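Local coordinates for flavin-nucleotide-binding protein (Azotobacter vinelandii, PDB 6RK0) that binds FAD and heme b as a flavocytochrome and probably acts as a low-potential terminal oxidase associated with the iron-only nitrogenase, at residues A[45-50]-A[58-63]; A[87-92]-A[113-118]. All blocks are in the same frame, centred on the assembly; numbering follows the deposited sequence.

Contact 1 of 2, residues A[45-50]-A[58-63]; sequences AHVGCM and TPTFFW. With FAD (flavin-adenine dinucleotide), chain F.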
loop_
_atom_site.group_PDB
_atom_site.type_symbol
_atom_site.label_atom_id
_atom_site.label_comp_id
_atom_site.label_asym_id
_atom_site.label_seq_id
_atom_site.Cartn_x
_atom_site.Cartn_y
_atom_site.Cartn_z
ATOM N N ALA A 45 -4.535 -3.912 2.689
ATOM C CA ALA A 45 -4.692 -2.761 3.584
ATOM C C ALA A 45 -3.385 -2.469 4.298
ATOM O O ALA A 45 -2.474 -3.309 4.341
ATOM C CB ALA A 45 -5.776 -3.046 4.616
ATOM N N HIS A 46 -3.356 -1.311 4.943
ATOM C CA HIS A 46 -2.268 -0.918 5.823
ATOM C C HIS A 46 -2.891 -0.418 7.116
ATOM O O HIS A 46 -3.640 0.564 7.121
ATOM C CB HIS A 46 -1.397 0.173 5.164
ATOM C CG HIS A 46 -0.594 -0.352 4.023
ATOM N ND1 HIS A 46 -1.112 -0.542 2.762
ATOM C CD2 HIS A 46 0.676 -0.841 3.976
ATOM C CE1 HIS A 46 -0.182 -1.128 2.014
ATOM N NE2 HIS A 46 0.914 -1.313 2.714
ATOM N N VAL A 47 -2.595 -1.100 8.219
ATOM C CA VAL A 47 -3.207 -0.817 9.520
ATOM C C VAL A 47 -2.237 -0.033 10.380
ATOM O O VAL A 47 -1.091 -0.479 10.587
ATOM C CB VAL A 47 -3.639 -2.116 10.227
ATOM C CG1 VAL A 47 -4.138 -1.821 11.647
ATOM C CG2 VAL A 47 -4.705 -2.823 9.426
ATOM N N GLY A 48 -2.699 1.102 10.910
ATOM C CA GLY A 48 -1.892 1.936 11.806
ATOM C C GLY A 48 -2.271 1.628 13.245
ATOM O O GLY A 48 -3.444 1.601 13.595
ATOM N N CYS A 49 -1.251 1.420 14.078
ATOM C CA CYS A 49 -1.492 1.051 15.473
ATOM C C CYS A 49 -0.255 1.449 16.263
ATOM O O CYS A 49 0.863 1.099 15.878
ATOM C CB CYS A 49 -1.777 -0.451 15.564
ATOM S SG CYS A 49 -2.321 -0.972 17.223
ATOM N N MET A 50 -0.462 2.149 17.387
ATOM C CA MET A 50 0.649 2.522 18.258
ATOM C C MET A 50 1.111 1.319 19.054
ATOM O O MET A 50 0.324 0.761 19.833
ATOM C CB MET A 50 0.177 3.629 19.211
ATOM C CG MET A 50 1.120 3.924 20.365
ATOM S SD MET A 50 2.680 4.588 19.825
ATOM C CE MET A 50 2.060 5.651 18.615
ATOM N N THR A 58 1.221 -1.623 9.425
ATOM C CA THR A 58 1.338 -3.047 9.112
ATOM C C THR A 58 0.579 -3.366 7.841
ATOM O O THR A 58 -0.661 -3.220 7.828
ATOM C CB THR A 58 0.802 -3.877 10.273
ATOM O OG1 THR A 58 1.551 -3.590 11.454
ATOM C CG2 THR A 58 0.891 -5.376 9.960
ATOM N N PRO A 59 1.240 -3.840 6.777
ATOM C CA PRO A 59 0.498 -4.323 5.606
ATOM C C PRO A 59 -0.207 -5.620 5.944
ATOM O O PRO A 59 0.376 -6.489 6.612
ATOM C CB PRO A 59 1.587 -4.554 4.559
ATOM C CG PRO A 59 2.875 -4.355 5.200
ATOM C CD PRO A 59 2.701 -3.972 6.616
ATOM N N THR A 60 -1.451 -5.775 5.482
ATOM C CA THR A 60 -2.174 -7.006 5.764
ATOM C C THR A 60 -3.289 -7.188 4.744
ATOM O O THR A 60 -3.798 -6.222 4.176
ATOM C CB THR A 60 -2.703 -6.973 7.202
ATOM O OG1 THR A 60 -3.154 -8.274 7.545
ATOM C CG2 THR A 60 -3.823 -5.915 7.385
ATOM N N PHE A 61 -3.697 -8.434 4.536
ATOM C CA PHE A 61 -4.912 -8.695 3.770
ATOM C C PHE A 61 -6.147 -8.347 4.598
ATOM O O PHE A 61 -6.103 -8.371 5.834
ATOM C CB PHE A 61 -4.959 -10.154 3.302
ATOM C CG PHE A 61 -4.332 -10.363 1.926
ATOM C CD1 PHE A 61 -3.275 -9.525 1.453
ATOM C CD2 PHE A 61 -4.900 -11.230 1.036
ATOM C CE1 PHE A 61 -2.706 -9.714 0.175
ATOM C CE2 PHE A 61 -4.338 -11.446 -0.217
ATOM C CZ PHE A 61 -3.254 -10.687 -0.659
ATOM N N PHE A 62 -7.260 -8.050 3.911
ATOM C CA PHE A 62 -8.534 -7.855 4.595
ATOM C C PHE A 62 -9.657 -8.286 3.694
ATOM O O PHE A 62 -9.493 -8.408 2.475
ATOM C CB PHE A 62 -8.742 -6.376 5.014
ATOM C CG PHE A 62 -9.100 -5.492 3.849
ATOM C CD1 PHE A 62 -8.138 -5.080 2.932
ATOM C CD2 PHE A 62 -10.421 -5.195 3.578
ATOM C CE1 PHE A 62 -8.483 -4.375 1.812
ATOM C CE2 PHE A 62 -10.785 -4.483 2.449
ATOM C CZ PHE A 62 -9.816 -4.065 1.566
ATOM N N TRP A 63 -10.821 -8.508 4.315
ATOM C CA TRP A 63 -12.022 -8.808 3.551
ATOM C C TRP A 63 -13.206 -8.076 4.174
ATOM O O TRP A 63 -13.196 -7.769 5.364
ATOM C CB TRP A 63 -12.273 -10.314 3.409
ATOM C CG TRP A 63 -12.617 -11.055 4.646
ATOM C CD1 TRP A 63 -13.873 -11.518 4.986
ATOM C CD2 TRP A 63 -11.731 -11.508 5.704
ATOM N NE1 TRP A 63 -13.800 -12.196 6.174
ATOM C CE2 TRP A 63 -12.513 -12.232 6.626
ATOM C CE3 TRP A 63 -10.352 -11.408 5.936
ATOM C CZ2 TRP A 63 -11.943 -12.843 7.771
ATOM C CZ3 TRP A 63 -9.783 -12.039 7.055
ATOM C CH2 TRP A 63 -10.593 -12.718 7.965
HETATM P PA FAD F . 6.761 -8.525 14.846
HETATM O O1A FAD F . 7.698 -9.542 14.328
HETATM O O2A FAD F . 6.298 -8.632 16.244
HETATM O O5B FAD F . 7.341 -7.066 14.596
HETATM C C5B FAD F . 8.654 -6.731 15.096
HETATM C C4B FAD F . 9.358 -5.867 14.100
HETATM O O4B FAD F . 9.517 -6.578 12.852
HETATM C C3B FAD F . 8.610 -4.599 13.696
HETATM O O3B FAD F . 8.717 -3.565 14.670
HETATM C C2B FAD F . 9.261 -4.275 12.349
HETATM O O2B FAD F . 10.488 -3.596 12.552
HETATM C C1B FAD F . 9.523 -5.671 11.764
HETATM N N9A FAD F . 8.485 -6.085 10.816
HETATM C C8A FAD F . 7.295 -6.690 11.098
HETATM N N7A FAD F . 6.543 -6.880 10.041
HETATM C C5A FAD F . 7.292 -6.360 8.993
HETATM C C6A FAD F . 7.042 -6.248 7.610
HETATM N N6A FAD F . 5.911 -6.648 7.008
HETATM N N1A FAD F . 7.991 -5.643 6.855
HETATM C C2A FAD F . 9.115 -5.210 7.442
HETATM N N3A FAD F . 9.452 -5.265 8.738
HETATM C C4A FAD F . 8.489 -5.854 9.456
HETATM N N1 FAD F . 0.296 -10.609 8.318
HETATM C C2 FAD F . -0.820 -11.221 8.818
HETATM O O2 FAD F . -0.868 -11.615 9.984
HETATM N N3 FAD F . -1.921 -11.392 8.029
HETATM C C4 FAD F . -2.019 -10.983 6.713
HETATM O O4 FAD F . -3.077 -11.107 6.088
HETATM C C4X FAD F . -0.809 -10.398 6.170
HETATM N N5 FAD F . -0.808 -10.031 4.886
HETATM C C5X FAD F . 0.323 -9.362 4.412
HETATM C C6 FAD F . 0.335 -8.902 3.088
HETATM C C7 FAD F . 1.437 -8.216 2.576
HETATM C C7M FAD F . 1.429 -7.756 1.142
HETATM C C8 FAD F . 2.559 -8.009 3.394
HETATM C C8M FAD F . 3.756 -7.246 2.908
HETATM C C9 FAD F . 2.563 -8.496 4.704
HETATM C C9A FAD F . 1.462 -9.180 5.220
HETATM N N10 FAD F . 1.437 -9.695 6.535
HETATM C C10 FAD F . 0.296 -10.238 7.052
HETATM C "C1'" FAD F . 2.585 -9.563 7.447
HETATM C "C2'" FAD F . 2.474 -8.343 8.353
HETATM O "O2'" FAD F . 2.853 -7.176 7.638
HETATM C "C3'" FAD F . 3.377 -8.489 9.576
HETATM O "O3'" FAD F . 4.721 -8.677 9.141
HETATM C "C4'" FAD F . 2.985 -9.636 10.501
HETATM O "O4'" FAD F . 1.581 -9.578 10.773
HETATM C "C5'" FAD F . 3.773 -9.618 11.787
HETATM O "O5'" FAD F . 3.564 -8.336 12.437
HETATM P P FAD F . 3.973 -8.135 13.936
HETATM O O1P FAD F . 3.285 -9.137 14.829
HETATM O O2P FAD F . 3.794 -6.672 14.244
HETATM O O3P FAD F . 5.530 -8.473 13.859
HETATM O O HOH W 1 0.262 -1.536 12.835
#

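Contact 2 of 2, residues A[87-92]-A[113-118]; sequences DICLTV and SVMLLG. With FAD (flavin-adenine dinucleotide), chain G.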
loop_
_atom_site.group_PDB
_atom_site.type_symbol
_atom_site.label_atom_id
_atom_site.label_comp_id
_atom_site.label_asym_id
_atom_site.label_seq_id
_atom_site.Cartn_x
_atom_site.Cartn_y
_atom_site.Cartn_z
ATOM N N ASP A 87 -8.060 3.437 19.341
ATOM C CA ASP A 87 -8.629 3.644 18.026
ATOM C C ASP A 87 -7.501 3.583 16.990
ATOM O O ASP A 87 -6.436 4.178 17.175
ATOM C CB ASP A 87 -9.324 5.003 17.924
ATOM C CG ASP A 87 -10.655 5.085 18.654
ATOM O OD1 ASP A 87 -11.025 4.137 19.392
ATOM O OD2 ASP A 87 -11.343 6.126 18.509
ATOM N N ILE A 88 -7.753 2.857 15.909
ATOM C CA ILE A 88 -6.796 2.653 14.823
ATOM C C ILE A 88 -7.267 3.327 13.544
ATOM O O ILE A 88 -8.392 3.824 13.427
ATOM C CB ILE A 88 -6.504 1.161 14.611
ATOM C CG1 ILE A 88 -7.772 0.407 14.195
ATOM C CG2 ILE A 88 -5.803 0.567 15.831
ATOM C CD1 ILE A 88 -7.533 -0.992 13.666
ATOM N N CYS A 89 -6.370 3.302 12.555
ATOM C CA CYS A 89 -6.682 3.711 11.189
ATOM C C CYS A 89 -6.363 2.526 10.295
ATOM O O CYS A 89 -5.247 2.022 10.322
ATOM C CB CYS A 89 -5.817 4.896 10.790
ATOM S SG CYS A 89 -6.028 5.481 9.073
ATOM N N LEU A 90 -7.310 2.130 9.457
ATOM C CA LEU A 90 -7.087 1.102 8.434
ATOM C C LEU A 90 -7.217 1.814 7.086
ATOM O O LEU A 90 -8.287 2.349 6.754
ATOM C CB LEU A 90 -8.078 -0.045 8.614
ATOM C CG LEU A 90 -7.877 -1.249 7.696
ATOM C CD1 LEU A 90 -8.470 -2.501 8.336
ATOM C CD2 LEU A 90 -8.495 -1.006 6.310
ATOM N N THR A 91 -6.118 1.870 6.334
ATOM C CA THR A 91 -6.077 2.552 5.052
ATOM C C THR A 91 -6.004 1.536 3.932
ATOM O O THR A 91 -5.214 0.580 3.986
ATOM C CB THR A 91 -4.874 3.513 5.006
ATOM O OG1 THR A 91 -5.129 4.539 5.967
ATOM C CG2 THR A 91 -4.670 4.103 3.613
ATOM N N VAL A 92 -6.779 1.765 2.875
ATOM C CA VAL A 92 -6.735 0.962 1.669
ATOM C C VAL A 92 -6.495 1.912 0.524
ATOM O O VAL A 92 -7.305 2.813 0.278
ATOM C CB VAL A 92 -8.035 0.162 1.478
ATOM C CG1 VAL A 92 -7.975 -0.585 0.157
ATOM C CG2 VAL A 92 -8.243 -0.800 2.649
ATOM N N SER A 113 -8.632 5.890 -2.470
ATOM C CA SER A 113 -8.188 5.543 -1.130
ATOM C C SER A 113 -9.300 5.732 -0.125
ATOM O O SER A 113 -10.125 6.657 -0.245
ATOM C CB SER A 113 -6.931 6.244 -0.683
ATOM O OG SER A 113 -7.083 7.605 -0.645
ATOM N N VAL A 114 -9.302 4.861 0.874
ATOM C CA VAL A 114 -10.258 4.954 1.972
ATOM C C VAL A 114 -9.517 4.765 3.282
ATOM O O VAL A 114 -8.602 3.934 3.378
ATOM C CB VAL A 114 -11.446 3.978 1.810
ATOM C CG1 VAL A 114 -10.972 2.530 1.737
ATOM C CG2 VAL A 114 -12.506 4.187 2.924
ATOM N N MET A 115 -9.911 5.554 4.282
ATOM C CA MET A 115 -9.442 5.404 5.655
ATOM C C MET A 115 -10.664 5.071 6.494
ATOM O O MET A 115 -11.672 5.791 6.461
ATOM C CB MET A 115 -8.765 6.665 6.184
ATOM C CG MET A 115 -7.479 6.992 5.451
ATOM S SD MET A 115 -6.755 8.493 6.121
ATOM C CE MET A 115 -5.348 8.711 5.023
ATOM N N LEU A 116 -10.553 4.001 7.263
ATOM C CA LEU A 116 -11.539 3.573 8.255
ATOM C C LEU A 116 -10.968 3.794 9.631
ATOM O O LEU A 116 -9.848 3.345 9.933
ATOM C CB LEU A 116 -11.843 2.076 8.115
ATOM C CG LEU A 116 -12.272 1.568 6.762
ATOM C CD1 LEU A 116 -12.564 0.094 6.818
ATOM C CD2 LEU A 116 -13.447 2.348 6.186
ATOM N N LEU A 117 -11.716 4.491 10.484
ATOM C CA LEU A 117 -11.243 4.813 11.822
ATOM C C LEU A 117 -12.118 4.144 12.873
ATOM O O LEU A 117 -13.328 3.964 12.676
ATOM C CB LEU A 117 -11.316 6.323 12.072
ATOM C CG LEU A 117 -10.475 7.176 11.134
ATOM C CD1 LEU A 117 -10.404 8.568 11.640
ATOM C CD2 LEU A 117 -9.077 6.593 10.780
ATOM N N GLY A 118 -11.509 3.845 14.006
ATOM C CA GLY A 118 -12.294 3.481 15.175
ATOM C C GLY A 118 -11.701 2.332 15.945
ATOM O O GLY A 118 -10.520 2.009 15.852
HETATM P PA FAD G . -6.336 16.282 5.800
HETATM O O1A FAD G . -7.318 16.759 4.797
HETATM O O2A FAD G . -5.814 17.268 6.793
HETATM O O5B FAD G . -6.916 15.007 6.552
HETATM C C5B FAD G . -8.179 15.111 7.245
HETATM C C4B FAD G . -8.936 13.819 7.091
HETATM O O4B FAD G . -9.155 13.564 5.687
HETATM C C3B FAD G . -8.217 12.568 7.570
HETATM O O3B FAD G . -8.256 12.429 8.975
HETATM C C2B FAD G . -8.931 11.475 6.781
HETATM O O2B FAD G . -10.123 11.130 7.443
HETATM C C1B FAD G . -9.212 12.170 5.448
HETATM N N9A FAD G . -8.220 11.852 4.422
HETATM C C8A FAD G . -7.026 12.470 4.177
HETATM N N7A FAD G . -6.332 11.898 3.228
HETATM C C5A FAD G . -7.109 10.825 2.832
HETATM C C6A FAD G . -6.919 9.819 1.855
HETATM N N6A FAD G . -5.819 9.704 1.087
HETATM N N1A FAD G . -7.891 8.885 1.727
HETATM C C2A FAD G . -8.974 8.973 2.502
HETATM N N3A FAD G . -9.266 9.860 3.455
HETATM C C4A FAD G . -8.279 10.785 3.557
HETATM N N1 FAD G . -0.260 13.429 -0.755
HETATM C C2 FAD G . 0.866 14.205 -0.805
HETATM O O2 FAD G . 0.949 15.270 -0.178
HETATM N N3 FAD G . 1.956 13.793 -1.539
HETATM C C4 FAD G . 2.026 12.638 -2.255
HETATM O O4 FAD G . 3.056 12.299 -2.837
HETATM C C4X FAD G . 0.808 11.857 -2.239
HETATM N N5 FAD G . 0.771 10.714 -2.952
HETATM C C5X FAD G . -0.379 9.927 -2.857
HETATM C C6 FAD G . -0.415 8.695 -3.536
HETATM C C7 FAD G . -1.527 7.859 -3.447
HETATM C C7M FAD G . -1.552 6.548 -4.203
HETATM C C8 FAD G . -2.623 8.260 -2.652
HETATM C C8M FAD G . -3.800 7.366 -2.457
HETATM C C9 FAD G . -2.596 9.497 -2.013
HETATM C C9A FAD G . -1.488 10.320 -2.084
HETATM N N10 FAD G . -1.438 11.581 -1.446
HETATM C C10 FAD G . -0.270 12.323 -1.443
HETATM C "C1'" FAD G . -2.562 12.095 -0.646
HETATM C "C2'" FAD G . -2.391 11.805 0.835
HETATM O "O2'" FAD G . -2.794 10.473 1.105
HETATM C "C3'" FAD G . -3.233 12.767 1.668
HETATM O "O3'" FAD G . -4.595 12.664 1.277
HETATM C "C4'" FAD G . -2.782 14.217 1.547
HETATM O "O4'" FAD G . -1.374 14.300 1.771
HETATM C "C5'" FAD G . -3.472 15.086 2.565
HETATM O "O5'" FAD G . -3.270 14.540 3.886
HETATM P P FAD G . -3.593 15.375 5.184
HETATM O O1P FAD G . -2.902 16.713 5.171
HETATM O O2P FAD G . -3.352 14.457 6.374
HETATM O O3P FAD G . -5.166 15.574 4.999
#

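Contact 1 of 2, residues A[45-50]-A[58-63]
Ala45 meets the ring of Phe62, with its CB 3.5 Å from Phe62 CD1. The phenyl group reaches that methyl because Phe62 CG sits between its own backbone N and carbonyl carbon (chi1 75°). Beside this pair on the same face of the sheet, Val47 and Thr60 meet obliquely through methyl groups, CG2 to CG2 at 3.8 Å. Thr60 divides its branches between two neighbours: CG2 turns to the valine, while OG1, anti to the backbone N (chi1 -168°), lies 3.1 Å from C4 of the flavin ring. Leu90 and Val92, on the neighbouring strand 88-100, also pack on Ala45.

The reverse face carries His46 and Pro59. The imidazole of His46 approaches Pro59 obliquely, NE2 lying 3.8 Å from Pro59 CB. NE2 is hydrogen-bonded to Ser93 OG of the second subunit, and His46 of that subunit stacks on this ring. Pro59 also touches the cofactor, its CB lying 3.8 Å from flavin C8.

Strands 44-51 and 54-65 form a beta hairpin of the split-barrel fold found in the pyridoxamine 5'-phosphate oxidase family. Ala45–Thr60 and Val47–Thr58 are its hydrogen-bonded antiparallel pairs, each with two backbone bonds, and His46–Pro59 is the non-hydrogen-bonded pair between them. The axes of the two short segments run at 133°, well short of strictly antiparallel. Val47 O is gripped twice, by Thr58 N and by a water that donates to it and also bonds Thr58 OG1.

Backbone groups of strand 54-65 hold the FAD directly: the ribityl O2' donates to Pro59 O at 2.8 Å, and Phe61 N donates to flavin O4 at 3.2 Å.

Contact 2 of 2, residues A[87-92]-A[113-118]
Leu90 and Leu116 touch loosely through their methyl ends, Leu90 CD2 to Leu116 CD1 at 4.2 Å, at the apolar centre of the pairing. Val69 of strand 68-74 covers both leucines. On the opposite face Leu117 lies against Cys89, with its CD2 methyl 3.7 Å from Cys89 SG. The sulfur, anti to its backbone N (chi1 177°), also comes 4.2 Å from Met115 CB and so bridges two residues of the facing strand.

Strands 88-100 and 108-118 make an antiparallel hairpin of the split-barrel fold, the axes of the two short segments running at 163°. Ile88–Gly118, Leu90–Leu116 and Val92–Val114 are hydrogen-bonded pairs with two backbone bonds each; Cys89–Leu117 and Thr91–Met115 are the non-hydrogen-bonded pairs between them.

Thr91 and Met115 lie side by side and point the same way, Thr91 OG1 standing 3.4 Å from Met115 CG. That hydroxyl has its hydrogen bond with Val57 O of the second subunit. The methionine chain continues fully extended, so that its CE methyl arrives 3.5 Å from C5A of the FAD adenine. An alanine here would lack the thioether and CE, which would probably open a gap against the adenine and beside Thr91 OG1. Two residues earlier on the same strand, Ser113 OG donates to adenine N1A at 2.8 Å, so this ring nitrogen accepts a hydrogen bond from the protein.

At the other end Asp87 packs on Gly118, its CA 3.3 Å from Gly118 O in a CA-H...O contact. At its backbone angles a CB on Gly118 would be jammed against the carbonyl oxygen of Leu117. The carboxylate of Asp87 is engaged on both oxygens, OD1 in a salt bridge with Arg119 and OD2 with Arg18, a residue of the FAD site.

How the contacts relate
Both contacts are buried and belong to one continuous sheet, in which strands 44-51 and 88-100 are neighbours; His46 N to Thr91 O and Gly48 N to Cys89 O, both 2.8 Å, are probable hydrogen bonds joining them. Contact 1 is the smaller; its hydrogen bonds to the flavin and ribityl part of one FAD come from the backbone, with Thr58, Pro59 and Thr60 side chains packing alongside. Contact 2 is the more extensive and more nearly antiparallel, and meets the adenine of the other FAD with side chains, a serine hydroxyl and a methionine. Since each FAD is bound by both subunits, the two contacts, taken from different chains, serve opposite ends of one cofactor.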